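Local coordinates for protein fatty acid synthase 1, isoform A (Drosophila melanogaster, PDB 6FN6) that probably catalyses the stepwise building of long-chain saturated fatty acids from acetyl-CoA and malonyl-CoA with NADPH, here as its dehydratase, enoylreductase and ketoreductase region, at residues P193-R198 against S815-L820. Numbering follows the deposited sequence.
Sequences PTRIER and SNNSPL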
loop_
_atom_site.group_PDB
_atom_site.type_symbol
_atom_site.label_atom_id
_atom_site.label_comp_id
_atom_site.label_asym_id
_atom_site.label_seq_id
_atom_site.Cartn_x
_atom_site.Cartn_y
_atom_site.Cartn_z
ATOM N N PRO A 193 17.434 -14.148 -6.303
ATOM C CA PRO A 193 16.910 -13.248 -5.268
ATOM C C PRO A 193 15.946 -12.199 -5.806
ATOM O O PRO A 193 16.197 -11.629 -6.865
ATOM C CB PRO A 193 18.170 -12.576 -4.718
ATOM C CG PRO A 193 19.269 -13.525 -5.005
ATOM C CD PRO A 193 18.909 -14.175 -6.308
ATOM N N THR A 194 14.865 -11.946 -5.074
ATOM C CA THR A 194 13.898 -10.915 -5.444
ATOM C C THR A 194 13.908 -9.787 -4.426
ATOM O O THR A 194 13.973 -8.610 -4.783
ATOM C CB THR A 194 12.472 -11.487 -5.545
ATOM O OG1 THR A 194 12.429 -12.493 -6.561
ATOM C CG2 THR A 194 11.460 -10.390 -5.875
ATOM N N ARG A 195 13.852 -10.157 -3.152
ATOM C CA ARG A 195 13.797 -9.178 -2.078
ATOM C C ARG A 195 14.621 -9.613 -0.879
ATOM O O ARG A 195 14.861 -10.802 -0.671
ATOM C CB ARG A 195 12.347 -8.948 -1.641
ATOM C CG ARG A 195 11.612 -7.892 -2.444
ATOM C CD ARG A 195 10.162 -7.768 -2.005
ATOM N NE ARG A 195 9.315 -8.796 -2.612
ATOM C CZ ARG A 195 8.580 -9.680 -1.939
ATOM N NH1 ARG A 195 8.565 -9.694 -0.609
ATOM N NH2 ARG A 195 7.849 -10.563 -2.605
ATOM N N ILE A 196 15.062 -8.629 -0.104
ATOM C CA ILE A 196 15.656 -8.870 1.203
ATOM C C ILE A 196 15.118 -7.783 2.125
ATOM O O ILE A 196 15.322 -6.594 1.878
ATOM C CB ILE A 196 17.194 -8.866 1.165
ATOM C CG1 ILE A 196 17.702 -9.872 0.133
ATOM C CG2 ILE A 196 17.747 -9.203 2.546
ATOM C CD1 ILE A 196 19.212 -9.901 -0.027
ATOM N N GLU A 197 14.415 -8.194 3.174
ATOM C CA GLU A 197 13.774 -7.254 4.082
ATOM C C GLU A 197 14.811 -6.448 4.855
ATOM O O GLU A 197 14.706 -5.224 4.955
ATOM C CB GLU A 197 12.847 -7.992 5.050
ATOM C CG GLU A 197 12.119 -7.079 6.031
ATOM C CD GLU A 197 12.617 -7.225 7.456
ATOM O OE1 GLU A 197 12.687 -8.374 7.946
ATOM O OE2 GLU A 197 12.938 -6.194 8.085
ATOM N N ARG A 198 15.811 -7.132 5.400
ATOM C CA ARG A 198 16.828 -6.460 6.199
ATOM C C ARG A 198 18.191 -7.130 6.060
ATOM O O ARG A 198 18.303 -8.356 6.074
ATOM C CB ARG A 198 16.402 -6.433 7.668
ATOM C CG ARG A 198 17.152 -5.432 8.526
ATOM C CD ARG A 198 16.730 -5.544 9.984
ATOM N NE ARG A 198 16.942 -4.298 10.721
ATOM C CZ ARG A 198 16.056 -3.307 10.794
ATOM N NH1 ARG A 198 14.886 -3.401 10.171
ATOM N NH2 ARG A 198 16.341 -2.213 11.491
ATOM N N SER A 815 1.960 -10.619 -6.313
ATOM C CA SER A 815 3.257 -11.219 -6.600
ATOM C C SER A 815 4.370 -10.181 -6.546
ATOM O O SER A 815 5.418 -10.412 -5.946
ATOM C CB SER A 815 3.240 -11.884 -7.976
ATOM O OG SER A 815 2.194 -12.833 -8.072
ATOM N N ASN A 816 4.131 -9.036 -7.176
ATOM C CA ASN A 816 5.129 -7.975 -7.252
ATOM C C ASN A 816 5.293 -7.259 -5.916
ATOM O O ASN A 816 6.213 -6.461 -5.742
ATOM C CB ASN A 816 4.742 -6.966 -8.337
ATOM C CG ASN A 816 5.880 -6.033 -8.701
ATOM O OD1 ASN A 816 6.847 -6.437 -9.346
ATOM N ND2 ASN A 816 5.767 -4.773 -8.289
ATOM N N ASN A 817 4.402 -7.548 -4.973
ATOM C CA ASN A 817 4.444 -6.913 -3.661
ATOM C C ASN A 817 4.305 -5.402 -3.815
ATOM O O ASN A 817 5.013 -4.633 -3.164
ATOM C CB ASN A 817 5.745 -7.259 -2.932
ATOM C CG ASN A 817 5.759 -6.767 -1.498
ATOM O OD1 ASN A 817 4.784 -6.931 -0.762
ATOM N ND2 ASN A 817 6.869 -6.160 -1.092
ATOM N N SER A 818 3.398 -4.982 -4.693
ATOM C CA SER A 818 3.167 -3.561 -4.940
ATOM C C SER A 818 2.771 -2.838 -3.654
ATOM O O SER A 818 2.183 -3.441 -2.755
ATOM C CB SER A 818 2.082 -3.369 -5.999
ATOM O OG SER A 818 2.458 -3.957 -7.232
ATOM N N PRO A 819 3.085 -1.537 -3.561
ATOM C CA PRO A 819 2.707 -0.805 -2.350
ATOM C C PRO A 819 1.242 -0.389 -2.365
ATOM O O PRO A 819 0.729 0.020 -3.406
ATOM C CB PRO A 819 3.628 0.418 -2.379
ATOM C CG PRO A 819 4.012 0.600 -3.828
ATOM C CD PRO A 819 3.615 -0.636 -4.598
ATOM N N LEU A 820 0.580 -0.507 -1.219
ATOM C CA LEU A 820 -0.819 -0.115 -1.094
ATOM C C LEU A 820 -0.967 1.029 -0.104
ATOM O O LEU A 820 -0.606 0.897 1.066
ATOM C CB LEU A 820 -1.671 -1.303 -0.645
ATOM C CG LEU A 820 -3.159 -1.020 -0.438
ATOM C CD1 LEU A 820 -3.834 -0.737 -1.773
ATOM C CD2 LEU A 820 -3.830 -2.178 0.277
#
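Arg-195 lays one face of its guanidinium over Asn-817 CB, in a surface contact between the dehydratase and enoylreductase domains. The arginine sits in a classic beta bulge, Thr-194 and Arg-195 both facing Lys-245, within a strand of the probable C-terminal hotdog fold. Asn-817 follows helix 812-816, where its positive phi of 60° and two bonds back into the last turn make a Schellman motif. Asn-817 CB lies toward the rim of the guanidinium, with Arg-195 CZ to Asn-817 CB at 3.9 Å. The amide plane is tilted 32° from the guanidinium plane, and it is CB, not the amide group, that lies over the face. A bend at chi3 (-82°) turns the arginine head across the asparagine. Asn-817 OD1 is hydrogen-bonded to Ser-823 OG of the second subunit, which ties the amide into the dimer interface, where Leu-820 extends a sheet into that chain. Ser-815 O approaches the guanidinium obliquely, 4.1 Å from Arg-195 NH2. With an alanine in place of the arginine, Asn-817 CB would probably lose its flat cover, and no side chain of 193-198 would be likely to reach 815-820. The closest approach joins Arg-195 CD to Asn-817 ND2, at 3.8 Å.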